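Local coordinates for protein (5-formylfuran-3-yl)methyl phosphate transaminase (Methanococcus jannaschii, PDB 2Z61) that transfers an amino group from alanine to a furancarboxaldehyde phosphate in methanofuran biosynthesis, using pyridoxal 5'-phosphate as cofactor, at residues I118-Y123 with P137-F142; P311-D316 with N344-S349. All blocks are in the same frame, centred on the assembly; numbering follows the deposited sequence.

Contact 1 (I118-Y123 with P137-F142); sequences IQNPCY and PVFCDF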
loop_
_atom_site.group_PDB
_atom_site.type_symbol
_atom_site.label_atom_id
_atom_site.label_comp_id
_atom_site.label_asym_id
_atom_site.label_seq_id
_atom_site.Cartn_x
_atom_site.Cartn_y
_atom_site.Cartn_z
ATOM N N ILE A 118 12.078 20.763 -0.663
ATOM C CA ILE A 118 10.904 20.588 -1.508
ATOM C C ILE A 118 10.538 21.954 -2.065
ATOM O O ILE A 118 10.777 22.975 -1.423
ATOM C CB ILE A 118 9.707 20.021 -0.708
ATOM C CG1 ILE A 118 9.543 20.793 0.606
ATOM C CG2 ILE A 118 9.919 18.537 -0.449
ATOM C CD1 ILE A 118 8.431 20.266 1.507
ATOM N N GLN A 119 9.968 21.980 -3.263
ATOM C CA GLN A 119 9.595 23.251 -3.873
ATOM C C GLN A 119 8.377 23.905 -3.204
ATOM O O GLN A 119 7.505 23.216 -2.666
ATOM C CB GLN A 119 9.318 23.043 -5.364
ATOM C CG GLN A 119 8.882 24.291 -6.120
ATOM C CD GLN A 119 8.923 24.082 -7.621
ATOM O OE1 GLN A 119 8.722 22.967 -8.105
ATOM N NE2 GLN A 119 9.167 25.153 -8.368
ATOM N N ASN A 120 8.348 25.236 -3.234
ATOM C CA ASN A 120 7.251 26.033 -2.685
ATOM C C ASN A 120 6.659 26.753 -3.897
ATOM O O ASN A 120 7.267 27.685 -4.415
ATOM C CB ASN A 120 7.791 27.079 -1.701
ATOM C CG ASN A 120 6.691 27.729 -0.857
ATOM O OD1 ASN A 120 5.521 27.764 -1.241
ATOM N ND2 ASN A 120 7.079 28.261 0.294
ATOM N N PRO A 121 5.461 26.349 -4.360
ATOM C CA PRO A 121 4.546 25.295 -3.902
ATOM C C PRO A 121 4.876 23.902 -4.436
ATOM O O PRO A 121 5.643 23.761 -5.387
ATOM C CB PRO A 121 3.207 25.781 -4.423
ATOM C CG PRO A 121 3.594 26.291 -5.781
ATOM C CD PRO A 121 4.864 27.083 -5.492
ATOM N N CYS A 122 4.275 22.881 -3.825
ATOM C CA CYS A 122 4.488 21.492 -4.235
ATOM C C CYS A 122 3.338 20.586 -3.783
ATOM O O CYS A 122 2.345 21.051 -3.221
ATOM C CB CYS A 122 5.802 20.963 -3.655
ATOM S SG CYS A 122 5.689 20.348 -1.958
ATOM N N TYR A 123 3.487 19.286 -4.032
ATOM C CA TYR A 123 2.494 18.278 -3.653
ATOM C C TYR A 123 2.388 18.250 -2.120
ATOM O O TYR A 123 3.365 17.985 -1.434
ATOM C CB TYR A 123 2.935 16.907 -4.167
ATOM C CG TYR A 123 1.903 15.811 -4.021
ATOM C CD1 TYR A 123 2.242 14.576 -3.464
ATOM C CD2 TYR A 123 0.598 15.993 -4.474
ATOM C CE1 TYR A 123 1.305 13.552 -3.363
ATOM C CE2 TYR A 123 -0.344 14.979 -4.380
ATOM C CZ TYR A 123 0.015 13.764 -3.824
ATOM O OH TYR A 123 -0.926 12.764 -3.733
ATOM N N PRO A 137 11.111 19.257 6.600
ATOM C CA PRO A 137 10.883 19.721 5.232
ATOM C C PRO A 137 11.335 21.167 5.065
ATOM O O PRO A 137 10.923 22.041 5.829
ATOM C CB PRO A 137 9.375 19.567 5.065
ATOM C CG PRO A 137 8.862 19.826 6.431
ATOM C CD PRO A 137 9.834 19.052 7.303
ATOM N N VAL A 138 12.187 21.417 4.076
ATOM C CA VAL A 138 12.676 22.767 3.826
ATOM C C VAL A 138 12.084 23.339 2.539
ATOM O O VAL A 138 12.444 22.920 1.434
ATOM C CB VAL A 138 14.226 22.807 3.715
ATOM C CG1 VAL A 138 14.687 24.234 3.456
ATOM C CG2 VAL A 138 14.870 22.271 4.997
ATOM N N PHE A 139 11.171 24.296 2.679
ATOM C CA PHE A 139 10.565 24.922 1.512
ATOM C C PHE A 139 11.506 25.948 0.904
ATOM O O PHE A 139 12.210 26.650 1.623
ATOM C CB PHE A 139 9.254 25.612 1.881
ATOM C CG PHE A 139 8.110 24.672 2.074
ATOM C CD1 PHE A 139 7.953 23.976 3.269
ATOM C CD2 PHE A 139 7.197 24.454 1.045
ATOM C CE1 PHE A 139 6.900 23.071 3.436
ATOM C CE2 PHE A 139 6.142 23.551 1.201
ATOM C CZ PHE A 139 5.994 22.858 2.400
ATOM N N CYS A 140 11.521 26.027 -0.424
ATOM C CA CYS A 140 12.363 26.996 -1.125
ATOM C C CYS A 140 11.995 27.081 -2.602
ATOM O O CYS A 140 11.407 26.148 -3.155
ATOM C CB CYS A 140 13.845 26.624 -0.982
ATOM S SG CYS A 140 14.327 25.086 -1.790
ATOM N N ASP A 141 12.317 28.209 -3.232
ATOM C CA ASP A 141 12.042 28.375 -4.656
ATOM C C ASP A 141 13.056 27.489 -5.354
ATOM O O ASP A 141 14.143 27.267 -4.825
ATOM C CB ASP A 141 12.258 29.822 -5.112
ATOM C CG ASP A 141 11.518 30.820 -4.255
ATOM O OD1 ASP A 141 10.372 30.525 -3.845
ATOM O OD2 ASP A 141 12.078 31.910 -4.005
ATOM N N PHE A 142 12.724 26.977 -6.531
ATOM C CA PHE A 142 13.685 26.130 -7.216
ATOM C C PHE A 142 14.563 26.899 -8.196
ATOM O O PHE A 142 14.528 26.673 -9.401
ATOM C CB PHE A 142 12.976 24.946 -7.894
ATOM C CG PHE A 142 12.854 23.722 -7.005
ATOM C CD1 PHE A 142 13.070 23.822 -5.631
ATOM C CD2 PHE A 142 12.543 22.472 -7.539
ATOM C CE1 PHE A 142 12.982 22.704 -4.805
ATOM C CE2 PHE A 142 12.453 21.346 -6.717
ATOM C CZ PHE A 142 12.674 21.465 -5.347
#

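Contact 2 (P311-D316 with N344-S349); sequences PNIGED and NYIRIS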
loop_
_atom_site.group_PDB
_atom_site.type_symbol
_atom_site.label_atom_id
_atom_site.label_comp_id
_atom_site.label_asym_id
_atom_site.label_seq_id
_atom_site.Cartn_x
_atom_site.Cartn_y
_atom_site.Cartn_z
ATOM N N PRO A 311 -2.511 29.958 -11.483
ATOM C CA PRO A 311 -2.501 31.416 -11.633
ATOM C C PRO A 311 -2.451 32.256 -10.364
ATOM O O PRO A 311 -3.015 31.885 -9.329
ATOM C CB PRO A 311 -3.776 31.681 -12.421
ATOM C CG PRO A 311 -4.705 30.646 -11.866
ATOM C CD PRO A 311 -3.832 29.407 -11.832
ATOM N N ASN A 312 -1.765 33.393 -10.465
ATOM C CA ASN A 312 -1.667 34.349 -9.367
ATOM C C ASN A 312 -2.858 35.277 -9.601
ATOM O O ASN A 312 -2.844 36.084 -10.530
ATOM C CB ASN A 312 -0.370 35.155 -9.459
ATOM C CG ASN A 312 -0.222 36.150 -8.321
ATOM O OD1 ASN A 312 -1.153 36.886 -7.998
ATOM N ND2 ASN A 312 0.956 36.178 -7.712
ATOM N N ILE A 313 -3.886 35.154 -8.772
ATOM C CA ILE A 313 -5.079 35.974 -8.933
ATOM C C ILE A 313 -5.000 37.289 -8.174
ATOM O O ILE A 313 -6.008 37.979 -8.007
ATOM C CB ILE A 313 -6.335 35.211 -8.478
ATOM C CG1 ILE A 313 -6.244 34.898 -6.984
ATOM C CG2 ILE A 313 -6.479 33.930 -9.291
ATOM C CD1 ILE A 313 -7.482 34.225 -6.427
ATOM N N GLY A 314 -3.801 37.629 -7.716
ATOM C CA GLY A 314 -3.606 38.868 -6.988
ATOM C C GLY A 314 -4.402 38.995 -5.701
ATOM O O GLY A 314 -4.528 40.093 -5.160
ATOM N N GLU A 315 -4.934 37.888 -5.196
ATOM C CA GLU A 315 -5.719 37.945 -3.970
ATOM C C GLU A 315 -5.859 36.624 -3.234
ATOM O O GLU A 315 -5.509 35.590 -3.756
ATOM C CB GLU A 315 -7.100 38.536 -4.254
ATOM C CG GLU A 315 -7.898 37.770 -5.290
ATOM C CD GLU A 315 -9.330 38.254 -5.399
ATOM O OE1 GLU A 315 -10.078 38.131 -4.406
ATOM O OE2 GLU A 315 -9.713 38.750 -6.479
ATOM N N ASP A 316 -6.487 36.653 -2.067
ATOM C CA ASP A 316 -6.551 35.455 -1.251
ATOM C C ASP A 316 -7.296 34.305 -1.903
ATOM O O ASP A 316 -8.527 34.266 -1.910
ATOM C CB ASP A 316 -7.159 35.766 0.119
ATOM C CG ASP A 316 -7.011 34.609 1.087
ATOM O OD1 ASP A 316 -7.677 33.572 0.875
ATOM O OD2 ASP A 316 -6.234 34.736 2.054
ATOM N N ASN A 344 -2.022 33.907 -2.679
ATOM C CA ASN A 344 -2.636 34.646 -3.784
ATOM C C ASN A 344 -2.884 33.795 -5.024
ATOM O O ASN A 344 -3.326 34.303 -6.056
ATOM C CB ASN A 344 -1.779 35.883 -4.085
ATOM C CG ASN A 344 -1.767 36.853 -2.913
ATOM O OD1 ASN A 344 -2.819 37.366 -2.516
ATOM N ND2 ASN A 344 -0.592 37.102 -2.351
ATOM N N TYR A 345 -2.632 32.494 -4.906
ATOM C CA TYR A 345 -2.904 31.536 -5.965
ATOM C C TYR A 345 -4.074 30.534 -5.766
ATOM O O TYR A 345 -4.635 30.392 -4.676
ATOM C CB TYR A 345 -1.638 30.759 -6.147
ATOM C CG TYR A 345 -0.458 31.598 -6.581
ATOM C CD1 TYR A 345 0.205 32.454 -5.697
ATOM C CD2 TYR A 345 0.014 31.508 -7.891
ATOM C CE1 TYR A 345 1.315 33.198 -6.110
ATOM C CE2 TYR A 345 1.120 32.248 -8.316
ATOM C CZ TYR A 345 1.766 33.090 -7.418
ATOM O OH TYR A 345 2.859 33.815 -7.833
ATOM N N ILE A 346 -4.393 29.825 -6.850
ATOM C CA ILE A 346 -5.408 28.777 -6.856
ATOM C C ILE A 346 -5.028 27.793 -7.960
ATOM O O ILE A 346 -4.430 28.177 -8.971
ATOM C CB ILE A 346 -6.828 29.318 -7.163
ATOM C CG1 ILE A 346 -6.909 29.784 -8.618
ATOM C CG2 ILE A 346 -7.177 30.445 -6.204
ATOM C CD1 ILE A 346 -8.328 30.026 -9.101
ATOM N N ARG A 347 -5.361 26.524 -7.768
ATOM C CA ARG A 347 -5.046 25.529 -8.782
ATOM C C ARG A 347 -6.292 25.170 -9.566
ATOM O O ARG A 347 -7.346 24.880 -8.993
ATOM C CB ARG A 347 -4.469 24.255 -8.158
ATOM C CG ARG A 347 -4.016 23.226 -9.200
ATOM C CD ARG A 347 -3.705 21.867 -8.576
ATOM N NE ARG A 347 -4.917 21.094 -8.325
ATOM C CZ ARG A 347 -4.929 19.872 -7.794
ATOM N NH1 ARG A 347 -3.793 19.275 -7.455
ATOM N NH2 ARG A 347 -6.083 19.239 -7.606
ATOM N N ILE A 348 -6.166 25.221 -10.886
ATOM C CA ILE A 348 -7.258 24.867 -11.771
ATOM C C ILE A 348 -6.860 23.584 -12.481
ATOM O O ILE A 348 -5.789 23.503 -13.087
ATOM C CB ILE A 348 -7.527 25.962 -12.830
ATOM C CG1 ILE A 348 -8.222 27.158 -12.170
ATOM C CG2 ILE A 348 -8.384 25.402 -13.960
ATOM C CD1 ILE A 348 -8.643 28.247 -13.149
ATOM N N SER A 349 -7.713 22.575 -12.380
ATOM C CA SER A 349 -7.454 21.300 -13.031
ATOM C C SER A 349 -8.377 21.152 -14.227
ATOM O O SER A 349 -9.591 21.268 -14.090
ATOM C CB SER A 349 -7.706 20.147 -12.061
ATOM O OG SER A 349 -7.781 18.919 -12.766
#

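Contact 1 (I118-Y123 with P137-F142)
Three backbone hydrogen bonds join Ile118 and Asn120 to Val138 and Cys140. The straightest is Ile118 N to Val138 O, 3.0 Å long with an N-H...O angle of 170°. Cys140 N returns a bond to Ile118 O at 3.3 Å. Asn120 N then gives one to Cys140 O at 3.2 Å. Two CA-H...O contacts, Phe139 CA to Ile118 O and Gln119 CA to Cys140 O, run beside them.

These bonds lie at the C-terminal ends of two adjacent parallel strands, the third just past strand 115-119. The strands belong to a beta-alpha-beta unit: strand 115-119, helix 125-132, strand 136-140. The unit is part of the large mixed sheet of this aminotransferase. Within the chain, strand 136-140 is an outermost strand.

Side chains pack on both sides of the pair. On one, Ile118 CD1 sits over the Phe139 ring, displaced toward the rim, 3.8 Å from its centroid. CD1 also meets Pro137 CB at 3.7 Å. On the other, Gln119 CB lies over the centre of the Phe142 ring, 3.6 Å from the centroid. CD of Gln119 is anti to CA (chi2 167°), and the extended chain lays its amide nearly flat on this ring, the planes 11° apart. An alanine in place of Phe142 would probably leave Gln119 without its stacking surface and its side chain freer to turn.

Polar ends find partners at Ser340 and Lys341. Asn120 CB stands at the edge of the Phe139 ring, while ND2 hydrogen-bonds Ser340 OG and OD1 hydrogen-bonds Lys341 N. Asp141 OD1 forms a salt bridge with Lys341 NZ.

Contact 2 (P311-D316 with N344-S349)
Asn312 and Tyr345 meet through both a hydrogen bond and ring packing. Asn312 ND2 donates to Tyr345 OH at 3.0 Å, with the hydroxyl oxygen tilted 18° from the amide plane. Asn312 CB lies over a face of the Tyr345 ring, 3.9 Å from its centroid. CG of Asn312 is anti to the backbone N (chi1 -179°), and the amide plane stands 60° from the ring plane. The other amide atom, Asn312 OD1, accepts from Gly314 N at 2.8 Å in the carbonyl plane. This is an Asx turn. With the ND2 bond, it grips the amide at both its polar atoms. It closes a turn from Asn312 to Gly314; the positive phi of Gly314 suits glycine.

The tight part continues along the backbone. Ile313 N donates to Asn344 O at 2.9 Å. A single backbone bridge pairs Asn312 with Tyr345, so the loop is fastened beside the chain leading into strand 346-349. Ile313 CD1 also meets Ile346 CG2 at 3.8 Å, the two side chains crossing at about a right angle. Pro311 CG packs on Ile346 CG1 at 4.0 Å.

The other side is more exposed to solvent. Gly314 and Glu315 are exposed, and CB of Glu315 points away from the 344-349 segment. No hydrogen bond joins Glu315 to Asn344. The backbones still come close, through a CA-H...O contact from Asn344 CA to Glu315 O at 3.0 Å.

The loop connects strand 308-309 to helix 317-328, where Asp316 is the N-cap and its OD1 accepts from Glu319 N. Phe320 of that helix touches both Ile313 and Ile346. Strand 346-349 itself runs between the antiparallel strands 308-309 and 333-334.

In the fold
Contacts 1 and 2 share no strand or helix. Their centres lie about 17 Å apart and their nearest atoms about 6 Å, without touching. Both are partly buried, but contact 1 has no exposed residue among those that touch, whereas contact 2 has two. Contact 1 joins neighbouring parallel strands of the large mixed sheet. Contact 2 fixes a connecting loop beside the small antiparallel sheet. The chemistry follows: regular backbone bonds with aromatic packing on either side in contact 1, against a lone backbone bond, side-chain hydrogen bonds and an Asx turn in contact 2. Phe310, just before contact 2, touches Pro121 of contact 1 and meets the Tyr345 ring, linking the two indirectly.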